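Local coordinates for protein citrate lyase, subunit 1 (Methanosaeta concilii, PDB 6HXI) that probably takes part in the ATP- and coenzyme A-dependent cleavage of citrate to acetyl-CoA and oxaloacetate, as a subunit of ATP citrate lyase, at residues C[379-382]-C[383-386]; C[346-349]-C[350-354]; C[405-408]-C[409-413]. All coordinates share one frame; numbering follows the deposited sequence.

Contact 1. Residues C[379-382]-C[383-386]; sequences GPNY and EQGL
Glu383 folds back across the ring of Tyr382, its CD standing 4.1 Å above the ring plane toward the rim, with carboxylate and ring planes 40° apart. Two torsions bring it there: CG sits between the backbone N and the carbonyl carbon (chi1 49°), and a bend at chi2 returns the acid group to the chain it came from. Glu383 OE2 lies 3.8 Å from Tyr382 CE1, while Glu383 OE1 accepts from a water at 2.7 Å; that water is itself a weak acceptor for Asn381 N, so carboxylate and turn are bridged. Gln384 is extended and touches mainly through CB, 3.5 Å from Asn381 O. Gly385 N donates to Asn381 O at 3.2 Å, in the carbonyl plane. Leu386 N gives the shorter bond, 2.8 Å to Tyr382 O with 165° at the hydrogen, and Leu386 CD1 meets the edge of the ring 3.7 Å from Tyr382 CD2. The helix follows a type II turn closed by Tyr382 N to Gly379 O at 3.0 Å. This turn links strand 371-376 to helix 382-396, where Tyr382 packs on Val348 of helix 348-361 and on Pro405, and Gln384 packs on a threonine, Thr346, that belongs to the succinyl-CoA ligase-type alpha-subunit chain and not to this one.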
loop_
_atom_site.group_PDB
_atom_site.type_symbol
_atom_site.label_atom_id
_atom_site.label_comp_id
_atom_site.label_asym_id
_atom_site.label_seq_id
_atom_site.Cartn_x
_atom_site.Cartn_y
_atom_site.Cartn_z
ATOM N N GLY C 379 -34.873 -27.859 25.777
ATOM C CA GLY C 379 -34.081 -27.826 24.552
ATOM C C GLY C 379 -32.931 -26.825 24.548
ATOM O O GLY C 379 -32.685 -26.171 25.568
ATOM N N PRO C 380 -32.183 -26.708 23.406
ATOM C CA PRO C 380 -31.053 -25.756 23.345
ATOM C C PRO C 380 -31.402 -24.336 23.783
ATOM O O PRO C 380 -32.321 -23.734 23.252
ATOM C CB PRO C 380 -30.597 -25.835 21.880
ATOM C CG PRO C 380 -31.035 -27.171 21.427
ATOM C CD PRO C 380 -32.322 -27.447 22.132
ATOM N N ASN C 381 -30.673 -23.837 24.798
ATOM C CA ASN C 381 -30.807 -22.512 25.433
ATOM C C ASN C 381 -32.189 -22.282 26.070
ATOM O O ASN C 381 -32.628 -21.139 26.153
ATOM C CB ASN C 381 -30.443 -21.356 24.460
ATOM C CG ASN C 381 -29.144 -21.515 23.688
ATOM O OD1 ASN C 381 -29.149 -21.566 22.461
ATOM N ND2 ASN C 381 -27.998 -21.515 24.363
ATOM N N TYR C 382 -32.865 -23.351 26.537
ATOM C CA TYR C 382 -34.210 -23.223 27.112
ATOM C C TYR C 382 -34.270 -22.239 28.263
ATOM O O TYR C 382 -35.223 -21.470 28.308
ATOM C CB TYR C 382 -34.844 -24.579 27.503
ATOM C CG TYR C 382 -34.420 -25.121 28.849
ATOM C CD1 TYR C 382 -33.304 -25.939 28.970
ATOM C CD2 TYR C 382 -35.130 -24.811 30.004
ATOM C CE1 TYR C 382 -32.910 -26.445 30.208
ATOM C CE2 TYR C 382 -34.724 -25.280 31.250
ATOM C CZ TYR C 382 -33.630 -26.126 31.343
ATOM O OH TYR C 382 -33.222 -26.635 32.550
ATOM N N GLU C 383 -33.265 -22.251 29.180
ATOM C CA GLU C 383 -33.258 -21.371 30.357
ATOM C C GLU C 383 -33.334 -19.895 29.957
ATOM O O GLU C 383 -34.125 -19.159 30.537
ATOM C CB GLU C 383 -32.116 -21.673 31.359
ATOM C CG GLU C 383 -30.691 -21.812 30.839
ATOM C CD GLU C 383 -30.310 -23.183 30.301
ATOM O OE1 GLU C 383 -30.304 -23.360 29.060
ATOM O OE2 GLU C 383 -30.082 -24.096 31.128
ATOM N N GLN C 384 -32.605 -19.500 28.903
ATOM C CA GLN C 384 -32.647 -18.152 28.327
ATOM C C GLN C 384 -34.048 -17.849 27.752
ATOM O O GLN C 384 -34.549 -16.737 27.943
ATOM C CB GLN C 384 -31.562 -18.006 27.251
ATOM C CG GLN C 384 -31.524 -16.639 26.572
ATOM C CD GLN C 384 -30.524 -16.550 25.439
ATOM O OE1 GLN C 384 -29.695 -17.446 25.218
ATOM N NE2 GLN C 384 -30.563 -15.439 24.711
ATOM N N GLY C 385 -34.657 -18.829 27.074
ATOM C CA GLY C 385 -35.999 -18.705 26.515
ATOM C C GLY C 385 -37.079 -18.549 27.586
ATOM O O GLY C 385 -37.949 -17.678 27.472
ATOM N N LEU C 386 -37.028 -19.381 28.633
ATOM C CA LEU C 386 -37.988 -19.311 29.739
ATOM C C LEU C 386 -37.790 -18.002 30.536
ATOM O O LEU C 386 -38.766 -17.473 31.063
ATOM C CB LEU C 386 -37.900 -20.532 30.685
ATOM C CG LEU C 386 -38.052 -21.965 30.136
ATOM C CD1 LEU C 386 -38.026 -22.963 31.281
ATOM C CD2 LEU C 386 -39.339 -22.164 29.349
HETATM O O HOH W 1 -29.524 -25.353 27.365
#

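Contact 2. Residues C[346-349]-C[350-354]; sequences TDVA and KTFKG
Thr351 N donates to Asp347 O at 3.1 Å with an angle of 163° at the hydrogen, and Phe352 N to Val348 O at 2.9 Å, the i to i+4 pattern that opens helix 348-361. The motif is an aspartate N-cap. Asp347 OD1 accepts from Ala349 N at 3.2 Å and from Lys350 N at 3.3 Å; both bonds are weak, but together they engage two amides of the first turn. The helix follows strand 334-338 and, with the short helix 363-368 after it, forms the crossover to the neighbouring parallel strand 371-376, a beta-alpha-beta unit consistent with the flavodoxin-like domains of the succinyl-CoA synthetase clan.

Asp347 O is gripped twice. Besides Thr351 N it accepts from Thr351 OG1 at 3.0 Å, and the two donors arrive from opposite faces of the carbonyl plane. The hydroxyl can turn back because it lies between its own N and carbonyl carbon (chi1 63°), which also leaves Thr351 CG2 to meet Thr346 CG2 at 3.7 Å. The hydroxyl of Thr346 is used otherwise, bonding to Asp308 N and to a bound citrate. Lys350 runs its extended methylenes past the Asp347 carboxylate; Lys350 NZ stays 4.5 Å from Asp347 OD2, beyond a salt bridge, so any attraction between these opposite charges would be looser. Tyr382 and Arg377 pack on Val348, and Arg377 and Met389 on Phe352. Within the turn, Val348 and Phe352 lie side by side, and a CH-pi contact joins them: Val348 CG1 is 3.9 Å from the centroid of the Phe352 ring, 14° off its normal.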
loop_
_atom_site.group_PDB
_atom_site.type_symbol
_atom_site.label_atom_id
_atom_site.label_comp_id
_atom_site.label_asym_id
_atom_site.label_seq_id
_atom_site.Cartn_x
_atom_site.Cartn_y
_atom_site.Cartn_z
ATOM N N THR C 346 -33.831 -27.383 17.889
ATOM C CA THR C 346 -34.587 -26.126 17.810
ATOM C C THR C 346 -34.112 -25.244 18.935
ATOM O O THR C 346 -34.150 -25.654 20.097
ATOM C CB THR C 346 -36.095 -26.400 17.874
ATOM O OG1 THR C 346 -36.484 -27.162 16.724
ATOM C CG2 THR C 346 -36.950 -25.115 17.950
ATOM N N ASP C 347 -33.602 -24.064 18.592
ATOM C CA ASP C 347 -33.112 -23.104 19.576
ATOM C C ASP C 347 -34.289 -22.436 20.318
ATOM O O ASP C 347 -35.077 -21.707 19.717
ATOM C CB ASP C 347 -32.213 -22.058 18.892
ATOM C CG ASP C 347 -31.225 -21.422 19.846
ATOM O OD1 ASP C 347 -31.667 -20.675 20.755
ATOM O OD2 ASP C 347 -30.010 -21.689 19.702
ATOM N N VAL C 348 -34.406 -22.683 21.622
ATOM C CA VAL C 348 -35.529 -22.149 22.407
ATOM C C VAL C 348 -35.417 -20.623 22.607
ATOM O O VAL C 348 -36.440 -19.941 22.692
ATOM C CB VAL C 348 -35.717 -22.926 23.740
ATOM C CG1 VAL C 348 -36.947 -22.433 24.513
ATOM C CG2 VAL C 348 -35.805 -24.433 23.495
ATOM N N ALA C 349 -34.181 -20.095 22.667
ATOM C CA ALA C 349 -33.916 -18.671 22.845
ATOM C C ALA C 349 -34.365 -17.875 21.638
ATOM O O ALA C 349 -35.016 -16.845 21.814
ATOM C CB ALA C 349 -32.440 -18.432 23.100
ATOM N N LYS C 350 -33.975 -18.324 20.415
ATOM C CA LYS C 350 -34.296 -17.681 19.124
ATOM C C LYS C 350 -35.788 -17.775 18.809
ATOM O O LYS C 350 -36.382 -16.779 18.386
ATOM C CB LYS C 350 -33.487 -18.306 17.961
ATOM C CG LYS C 350 -31.989 -18.092 18.042
ATOM C CD LYS C 350 -31.281 -18.741 16.863
ATOM C CE LYS C 350 -29.786 -18.723 17.055
ATOM N NZ LYS C 350 -29.075 -19.411 15.945
ATOM N N THR C 351 -36.393 -18.979 19.004
ATOM C CA THR C 351 -37.825 -19.195 18.750
ATOM C C THR C 351 -38.671 -18.381 19.736
ATOM O O THR C 351 -39.547 -17.630 19.290
ATOM C CB THR C 351 -38.216 -20.684 18.727
ATOM O OG1 THR C 351 -37.983 -21.277 19.996
ATOM C CG2 THR C 351 -37.535 -21.465 17.623
ATOM N N PHE C 352 -38.382 -18.493 21.071
ATOM C CA PHE C 352 -39.131 -17.743 22.083
ATOM C C PHE C 352 -38.896 -16.243 21.982
ATOM O O PHE C 352 -39.773 -15.499 22.394
ATOM C CB PHE C 352 -38.902 -18.271 23.507
ATOM C CG PHE C 352 -39.695 -19.516 23.860
ATOM C CD1 PHE C 352 -40.351 -20.254 22.875
ATOM C CD2 PHE C 352 -39.779 -19.954 25.174
ATOM C CE1 PHE C 352 -41.073 -21.397 23.196
ATOM C CE2 PHE C 352 -40.506 -21.099 25.496
ATOM C CZ PHE C 352 -41.155 -21.807 24.505
ATOM N N LYS C 353 -37.788 -15.790 21.360
ATOM C CA LYS C 353 -37.573 -14.361 21.121
ATOM C C LYS C 353 -38.638 -13.848 20.142
ATOM O O LYS C 353 -39.144 -12.751 20.342
ATOM C CB LYS C 353 -36.156 -14.060 20.595
ATOM C CG LYS C 353 -35.925 -12.583 20.295
ATOM C CD LYS C 353 -34.471 -12.189 20.319
ATOM C CE LYS C 353 -34.312 -10.701 20.546
ATOM N NZ LYS C 353 -34.474 -9.914 19.297
ATOM N N GLY C 354 -38.981 -14.666 19.130
ATOM C CA GLY C 354 -40.023 -14.380 18.143
ATOM C C GLY C 354 -41.414 -14.367 18.768
ATOM O O GLY C 354 -42.226 -13.481 18.479
#

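Contact 3. Residues C[405-408]-C[409-413]; sequences PETH and MTRIV
His408 O accepts from Arg411 N at 3.0 Å; the bond is straight at the hydrogen (164°), but the donor stands 50° out of the carbonyl plane and so approaches no lone pair. This i to i+3 closure turns the chain, and Val413 N repeats it on Thr410 O at 3.3 Å. The imidazole of His408 is swung out anti to its own amide nitrogen (chi1 169°), which lays it beside Thr410: Thr410 N stands 4.2 Å above the ring plane, over its centre, and Thr410 CG2 touches His408 NE2 at 3.4 Å. NE2 has a polar partner as well, a weak hydrogen bond to Asp306 of the neighbouring alpha-subunit chain. With an alanine at His408, that aspartate would probably lose a polar mate and a gap would open beside the methyl of Thr410.

Arg411 reaches back over the earlier residues, its chain bent at chi3. One face of its guanidinium covers the backbone, with Thr407 CA 3.6 Å from the plane. Arg411 NH2 comes within 3.2 Å of His408 N, but both are donors, so the approach is a packing contact. Thr407 CG2 lies 3.7 Å from Arg411 CB, while Thr407 OG1 bonds to His403 and Thr407 O to Arg376, tying the loop to the parallel sheet. Met409 packs on Ile285 and Tyr286 of helix 280-292. The arrangement is a strand-to-helix turn of an alpha/beta domain, running from the C-terminal end of strand 400-403, outermost in the sheet within this chain, into helix 412-417, here placed at a subunit interface.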
loop_
_atom_site.group_PDB
_atom_site.type_symbol
_atom_site.label_atom_id
_atom_site.label_comp_id
_atom_site.label_asym_id
_atom_site.label_seq_id
_atom_site.Cartn_x
_atom_site.Cartn_y
_atom_site.Cartn_z
ATOM N N PRO C 405 -38.175 -28.632 31.734
ATOM C CA PRO C 405 -38.123 -30.110 31.689
ATOM C C PRO C 405 -38.496 -30.850 32.972
ATOM O O PRO C 405 -38.719 -32.054 32.910
ATOM C CB PRO C 405 -36.667 -30.398 31.288
ATOM C CG PRO C 405 -36.174 -29.132 30.646
ATOM C CD PRO C 405 -36.849 -28.049 31.434
ATOM N N GLU C 406 -38.557 -30.146 34.119
ATOM C CA GLU C 406 -38.923 -30.705 35.434
ATOM C C GLU C 406 -40.427 -31.051 35.522
ATOM O O GLU C 406 -40.824 -31.955 36.267
ATOM C CB GLU C 406 -38.473 -29.767 36.581
ATOM C CG GLU C 406 -39.263 -28.463 36.736
ATOM C CD GLU C 406 -39.134 -27.388 35.665
ATOM O OE1 GLU C 406 -40.054 -26.543 35.564
ATOM O OE2 GLU C 406 -38.113 -27.379 34.939
ATOM N N THR C 407 -41.254 -30.318 34.756
ATOM C CA THR C 407 -42.700 -30.503 34.650
ATOM C C THR C 407 -42.919 -31.495 33.516
ATOM O O THR C 407 -42.253 -31.406 32.469
ATOM C CB THR C 407 -43.370 -29.153 34.325
ATOM O OG1 THR C 407 -43.017 -28.204 35.324
ATOM C CG2 THR C 407 -44.876 -29.248 34.212
ATOM N N HIS C 408 -43.859 -32.430 33.723
ATOM C CA HIS C 408 -44.249 -33.429 32.734
ATOM C C HIS C 408 -44.795 -32.687 31.497
ATOM O O HIS C 408 -45.533 -31.714 31.641
ATOM C CB HIS C 408 -45.261 -34.413 33.358
ATOM C CG HIS C 408 -45.943 -35.320 32.386
ATOM N ND1 HIS C 408 -45.234 -36.000 31.404
ATOM C CD2 HIS C 408 -47.253 -35.646 32.286
ATOM C CE1 HIS C 408 -46.135 -36.694 30.724
ATOM N NE2 HIS C 408 -47.363 -36.529 31.231
ATOM N N MET C 409 -44.371 -33.099 30.305
ATOM C CA MET C 409 -44.697 -32.431 29.030
ATOM C C MET C 409 -46.126 -31.873 28.921
ATOM O O MET C 409 -46.305 -30.681 28.666
ATOM C CB MET C 409 -44.392 -33.325 27.818
ATOM C CG MET C 409 -44.425 -32.568 26.500
ATOM S SD MET C 409 -44.156 -33.613 25.060
ATOM C CE MET C 409 -45.774 -34.297 24.829
ATOM N N THR C 410 -47.122 -32.720 29.156
ATOM C CA THR C 410 -48.518 -32.352 28.968
ATOM C C THR C 410 -49.233 -31.882 30.259
ATOM O O THR C 410 -50.464 -31.760 30.247
ATOM C CB THR C 410 -49.235 -33.511 28.254
ATOM O OG1 THR C 410 -50.535 -33.082 27.872
ATOM C CG2 THR C 410 -49.305 -34.786 29.089
ATOM N N ARG C 411 -48.467 -31.560 31.331
ATOM C CA ARG C 411 -49.032 -31.114 32.604
ATOM C C ARG C 411 -49.692 -29.722 32.530
ATOM O O ARG C 411 -50.573 -29.431 33.341
ATOM C CB ARG C 411 -47.992 -31.185 33.731
ATOM C CG ARG C 411 -48.576 -31.574 35.090
ATOM C CD ARG C 411 -47.588 -31.348 36.227
ATOM N NE ARG C 411 -46.460 -32.291 36.203
ATOM C CZ ARG C 411 -45.325 -32.130 36.882
ATOM N NH1 ARG C 411 -45.144 -31.057 37.643
ATOM N NH2 ARG C 411 -44.362 -33.040 36.801
ATOM N N ILE C 412 -49.290 -28.877 31.546
ATOM C CA ILE C 412 -49.870 -27.534 31.371
ATOM C C ILE C 412 -51.309 -27.595 30.815
ATOM O O ILE C 412 -52.041 -26.612 30.927
ATOM C CB ILE C 412 -48.973 -26.546 30.573
ATOM C CG1 ILE C 412 -48.590 -27.087 29.161
ATOM C CG2 ILE C 412 -47.741 -26.138 31.396
ATOM C CD1 ILE C 412 -48.475 -26.002 28.090
ATOM N N VAL C 413 -51.709 -28.747 30.233
ATOM C CA VAL C 413 -53.058 -28.947 29.694
ATOM C C VAL C 413 -54.093 -29.014 30.844
ATOM O O VAL C 413 -54.958 -28.135 30.869
ATOM C CB VAL C 413 -53.167 -30.122 28.682
ATOM C CG1 VAL C 413 -54.615 -30.374 28.266
ATOM C CG2 VAL C 413 -52.301 -29.857 27.459
#

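In the fold
All three contacts lie where a strand of one parallel sheet gives way to a helix, after strands 334-338, 371-376 and 400-403 for contacts 2, 1 and 3 in chain order. Contacts 1 and 2 are neighbours, their centres 8 Å apart: Pro380 O lies 2.8 Å from Val348 N, a probable hydrogen bond from the start of helix 348-361 to the turn ahead of helix 382-396. Contact 3 joins contact 1 through Tyr382 CE2 against Pro405 CD at 3.5 Å, but stays about 9 Å from contact 2 at the nearest atoms. The side chain of Thr346 is about 3 Å from bound citrate, Met409 about 8 Å and Tyr382 about 10 Å. Thr346 is also about 7 Å from coenzyme A, so contact 2 lies against the citrate and near, but not touching, coenzyme A.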